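Local coordinates for protein APL1 (Anopheles gambiae, PDB 3O6N) that probably pairs with the leucine-rich repeat protein LRIM1 in a heterodimeric complex that regulates complement-like immunity in the mosquito, at residues A[7-13]-A[25-39]. Numbering follows the deposited sequence.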
loop_
_atom_site.group_PDB
_atom_site.type_symbol
_atom_site.label_atom_id
_atom_site.label_comp_id
_atom_site.label_asym_id
_atom_site.label_seq_id
_atom_site.Cartn_x
_atom_site.Cartn_y
_atom_site.Cartn_z
ATOM N N GLN A 7 44.008 -14.902 1.459
ATOM C CA GLN A 7 42.995 -15.795 2.015
ATOM C C GLN A 7 42.521 -15.327 3.384
ATOM O O GLN A 7 42.827 -15.956 4.400
ATOM C CB GLN A 7 43.523 -17.229 2.112
ATOM C CG GLN A 7 43.553 -17.969 0.788
ATOM C CD GLN A 7 43.678 -19.468 0.958
ATOM O OE1 GLN A 7 43.954 -19.959 2.051
ATOM N NE2 GLN A 7 43.462 -20.205 -0.124
ATOM N N PRO A 8 41.767 -14.218 3.413
ATOM C CA PRO A 8 41.229 -13.639 4.646
ATOM C C PRO A 8 40.318 -14.607 5.385
ATOM O O PRO A 8 39.651 -15.439 4.772
ATOM C CB PRO A 8 40.396 -12.453 4.143
ATOM C CG PRO A 8 40.945 -12.136 2.801
ATOM C CD PRO A 8 41.371 -13.447 2.223
ATOM N N GLU A 9 40.286 -14.476 6.704
ATOM C CA GLU A 9 39.437 -15.300 7.546
ATOM C C GLU A 9 38.589 -14.393 8.428
ATOM O O GLU A 9 39.103 -13.732 9.327
ATOM C CB GLU A 9 40.299 -16.235 8.396
ATOM C CG GLU A 9 39.543 -17.040 9.434
ATOM C CD GLU A 9 40.440 -18.024 10.160
ATOM O OE1 GLU A 9 40.966 -17.677 11.238
ATOM O OE2 GLU A 9 40.622 -19.147 9.651
ATOM N N TYR A 10 37.290 -14.355 8.159
ATOM C CA TYR A 10 36.388 -13.486 8.903
ATOM C C TYR A 10 35.686 -14.244 10.027
ATOM O O TYR A 10 35.033 -15.260 9.791
ATOM C CB TYR A 10 35.367 -12.849 7.959
ATOM C CG TYR A 10 35.993 -12.100 6.803
ATOM C CD1 TYR A 10 36.683 -10.913 7.008
ATOM C CD2 TYR A 10 35.881 -12.574 5.502
ATOM C CE1 TYR A 10 37.255 -10.224 5.953
ATOM C CE2 TYR A 10 36.450 -11.895 4.441
ATOM C CZ TYR A 10 37.134 -10.722 4.671
ATOM O OH TYR A 10 37.698 -10.045 3.611
ATOM N N LYS A 11 35.832 -13.743 11.249
ATOM C CA LYS A 11 35.267 -14.386 12.429
ATOM C C LYS A 11 34.161 -13.526 13.025
ATOM O O LYS A 11 34.123 -12.317 12.806
ATOM C CB LYS A 11 36.352 -14.595 13.488
ATOM C CG LYS A 11 37.501 -15.498 13.070
ATOM C CD LYS A 11 37.119 -16.964 13.165
ATOM C CE LYS A 11 38.345 -17.858 13.086
ATOM N NZ LYS A 11 39.257 -17.674 14.253
ATOM N N CYS A 12 33.269 -14.151 13.789
ATOM C CA CYS A 12 32.224 -13.410 14.486
ATOM C C CYS A 12 32.851 -12.471 15.514
ATOM O O CYS A 12 33.995 -12.666 15.926
ATOM C CB CYS A 12 31.245 -14.363 15.175
ATOM S SG CYS A 12 30.427 -15.541 14.070
ATOM N N ILE A 13 32.091 -11.462 15.928
ATOM C CA ILE A 13 32.584 -10.431 16.839
ATOM C C ILE A 13 33.699 -9.608 16.205
ATOM O O ILE A 13 33.452 -8.531 15.661
ATOM C CB ILE A 13 33.070 -11.015 18.181
ATOM C CG1 ILE A 13 31.907 -11.119 19.168
ATOM C CG2 ILE A 13 34.170 -10.147 18.771
ATOM C CD1 ILE A 13 32.340 -11.362 20.602
ATOM N N ASP A 25 33.844 -5.771 8.691
ATOM C CA ASP A 25 34.836 -5.428 7.678
ATOM C C ASP A 25 35.097 -6.539 6.667
ATOM O O ASP A 25 36.239 -6.765 6.265
ATOM C CB ASP A 25 36.145 -5.010 8.350
ATOM C CG ASP A 25 35.955 -3.860 9.316
ATOM O OD1 ASP A 25 35.406 -2.821 8.898
ATOM O OD2 ASP A 25 36.336 -4.002 10.497
ATOM N N VAL A 26 34.039 -7.232 6.259
ATOM C CA VAL A 26 34.151 -8.219 5.198
ATOM C C VAL A 26 34.106 -7.487 3.869
ATOM O O VAL A 26 33.190 -6.704 3.618
ATOM C CB VAL A 26 32.998 -9.228 5.236
ATOM C CG1 VAL A 26 33.101 -10.188 4.062
ATOM C CG2 VAL A 26 32.985 -9.976 6.556
ATOM N N HIS A 27 35.097 -7.726 3.019
ATOM C CA HIS A 27 35.129 -7.072 1.718
ATOM C C HIS A 27 35.447 -8.045 0.595
ATOM O O HIS A 27 36.598 -8.432 0.387
ATOM C CB HIS A 27 36.092 -5.885 1.732
ATOM C CG HIS A 27 35.671 -4.795 2.667
ATOM N ND1 HIS A 27 34.562 -4.009 2.440
ATOM C CD2 HIS A 27 36.192 -4.380 3.845
ATOM C CE1 HIS A 27 34.426 -3.147 3.431
ATOM N NE2 HIS A 27 35.402 -3.351 4.297
ATOM N N ILE A 28 34.396 -8.452 -0.110
ATOM C CA ILE A 28 34.511 -9.377 -1.224
ATOM C C ILE A 28 33.976 -8.684 -2.461
ATOM O O ILE A 28 32.850 -8.187 -2.456
ATOM C CB ILE A 28 33.660 -10.640 -0.985
ATOM C CG1 ILE A 28 34.093 -11.348 0.301
ATOM C CG2 ILE A 28 33.737 -11.581 -2.183
ATOM C CD1 ILE A 28 33.203 -12.514 0.673
ATOM N N ASP A 29 34.779 -8.627 -3.516
ATOM C CA ASP A 29 34.273 -8.134 -4.790
ATOM C C ASP A 29 34.094 -9.298 -5.758
ATOM O O ASP A 29 34.261 -10.458 -5.380
ATOM C CB ASP A 29 35.175 -7.043 -5.377
ATOM C CG ASP A 29 36.625 -7.462 -5.457
ATOM O OD1 ASP A 29 36.974 -8.220 -6.386
ATOM O OD2 ASP A 29 37.418 -7.022 -4.597
ATOM N N MET A 30 33.737 -8.987 -6.999
ATOM C CA MET A 30 33.502 -10.018 -8.000
ATOM C C MET A 30 34.772 -10.832 -8.247
ATOM O O MET A 30 34.717 -12.050 -8.421
ATOM C CB MET A 30 33.015 -9.384 -9.303
ATOM C CG MET A 30 31.945 -8.319 -9.107
ATOM S SD MET A 30 30.339 -8.990 -8.631
ATOM C CE MET A 30 29.535 -9.103 -10.229
ATOM N N GLN A 31 35.912 -10.148 -8.248
ATOM C CA GLN A 31 37.198 -10.779 -8.533
ATOM C C GLN A 31 37.640 -11.741 -7.432
ATOM O O GLN A 31 38.136 -12.832 -7.714
ATOM C CB GLN A 31 38.278 -9.712 -8.745
ATOM C CG GLN A 31 37.962 -8.709 -9.843
ATOM C CD GLN A 31 39.026 -7.635 -9.974
ATOM O OE1 GLN A 31 39.979 -7.590 -9.196
ATOM N NE2 GLN A 31 38.867 -6.761 -10.962
ATOM N N THR A 32 37.456 -11.326 -6.181
ATOM C CA THR A 32 37.929 -12.085 -5.024
ATOM C C THR A 32 37.749 -13.589 -5.182
ATOM O O THR A 32 36.666 -14.062 -5.528
ATOM C CB THR A 32 37.206 -11.653 -3.736
ATOM O OG1 THR A 32 37.102 -10.225 -3.692
ATOM C CG2 THR A 32 37.962 -12.146 -2.513
ATOM N N GLN A 33 38.816 -14.337 -4.923
ATOM C CA GLN A 33 38.743 -15.794 -4.909
ATOM C C GLN A 33 38.070 -16.264 -3.625
ATOM O O GLN A 33 37.521 -15.458 -2.875
ATOM C CB GLN A 33 40.136 -16.414 -5.032
ATOM C CG GLN A 33 40.754 -16.298 -6.417
ATOM C CD GLN A 33 42.031 -17.106 -6.556
ATOM O OE1 GLN A 33 42.801 -17.239 -5.606
ATOM N NE2 GLN A 33 42.256 -17.657 -7.744
ATOM N N ASP A 34 38.117 -17.568 -3.376
ATOM C CA ASP A 34 37.491 -18.142 -2.191
ATOM C C ASP A 34 38.015 -17.506 -0.905
ATOM O O ASP A 34 39.209 -17.238 -0.773
ATOM C CB ASP A 34 37.690 -19.659 -2.156
ATOM C CG ASP A 34 36.957 -20.367 -3.280
ATOM O OD1 ASP A 34 35.917 -19.845 -3.734
ATOM O OD2 ASP A 34 37.420 -21.446 -3.709
ATOM N N VAL A 35 37.107 -17.264 0.037
ATOM C CA VAL A 35 37.442 -16.645 1.316
ATOM C C VAL A 35 36.965 -17.552 2.450
ATOM O O VAL A 35 36.232 -18.507 2.208
ATOM C CB VAL A 35 36.801 -15.249 1.442
ATOM C CG1 VAL A 35 37.147 -14.611 2.771
ATOM C CG2 VAL A 35 37.253 -14.358 0.297
ATOM N N TYR A 36 37.381 -17.263 3.681
ATOM C CA TYR A 36 37.024 -18.103 4.823
ATOM C C TYR A 36 36.143 -17.390 5.841
ATOM O O TYR A 36 36.378 -16.229 6.176
ATOM C CB TYR A 36 38.286 -18.619 5.517
ATOM C CG TYR A 36 39.077 -19.599 4.689
ATOM C CD1 TYR A 36 38.441 -20.604 3.972
ATOM C CD2 TYR A 36 40.458 -19.511 4.610
ATOM C CE1 TYR A 36 39.164 -21.503 3.211
ATOM C CE2 TYR A 36 41.189 -20.406 3.852
ATOM C CZ TYR A 36 40.535 -21.398 3.154
ATOM O OH TYR A 36 41.257 -22.290 2.397
ATOM N N PHE A 37 35.132 -18.107 6.329
ATOM C CA PHE A 37 34.238 -17.610 7.369
ATOM C C PHE A 37 34.306 -18.515 8.591
ATOM O O PHE A 37 34.344 -19.736 8.458
ATOM C CB PHE A 37 32.788 -17.554 6.858
ATOM C CG PHE A 37 32.532 -16.452 5.872
ATOM C CD1 PHE A 37 32.269 -15.167 6.308
ATOM C CD2 PHE A 37 32.567 -16.698 4.510
ATOM C CE1 PHE A 37 32.038 -14.145 5.406
ATOM C CE2 PHE A 37 32.332 -15.682 3.601
ATOM C CZ PHE A 37 32.069 -14.403 4.050
ATOM N N GLY A 38 34.320 -17.911 9.776
ATOM C CA GLY A 38 34.307 -18.656 11.022
ATOM C C GLY A 38 35.508 -19.568 11.205
ATOM O O GLY A 38 36.580 -19.327 10.647
ATOM N N PHE A 39 35.323 -20.619 11.998
ATOM C CA PHE A 39 36.367 -21.612 12.236
ATOM C C PHE A 39 36.324 -22.724 11.196
ATOM O O PHE A 39 35.263 -23.058 10.672
ATOM C CB PHE A 39 36.222 -22.214 13.632
ATOM C CG PHE A 39 36.499 -21.243 14.742
ATOM C CD1 PHE A 39 37.795 -21.039 15.194
ATOM C CD2 PHE A 39 35.468 -20.536 15.336
ATOM C CE1 PHE A 39 38.053 -20.145 16.216
ATOM C CE2 PHE A 39 35.720 -19.641 16.359
ATOM C CZ PHE A 39 37.014 -19.445 16.800
#
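P8 to Y10 runs parallel to Y36 to G38, and three backbone hydrogen bonds join the two short strands. Y36 N gives to P8 O, Y10 N to Y36 O at 2.9 Å and nearly straight (172°), and G38 N to Y10 O at 2.7 Å. Y36 O and Y10 O each also take a longer CA-H...O contact, from E9 CA and F37 CA respectively.

Apolar packing centres on the Y10 ring. With CG anti to its carbonyl carbon (chi1 -55°), the ring turns to the F37 side of the strand pair, where it meets V26 and V35. V26 CG2 sits over one ring face, 3.9 Å from the centroid, a CH-pi contact; V35 CG1 comes to 3.3 Å from Y10 CE2, a tight approach. The F37 ring is inclined at 44° to that of Y10, touching through CE1.

E9 and Y36 share the other face, their CB atoms 4.2 Å apart. Here Q7 brings its amide OE1 to 3.3 Å from Y36 CE2, the amide plane almost perpendicular to the ring. K11, bent at chi2 and chi4, lays CE over the F39 ring and holds NZ 4.0 Å from its centroid, an off-centre cation-pi contact; NZ also forms a salt bridge with E9 OE1, 3.5 Å long.

The pair lies at the N-terminal end of the leucine-rich repeat solenoid, consistent with an N-terminal cap. C12 is disulfide-bonded to C21 at the start of strand 21-24, the outermost strand at this end of the solenoid's parallel strands; V26 and F37 pack inward on F52 of strand 49-53 and M57 of strand 56-57, and F37 also reaches helix 63-67.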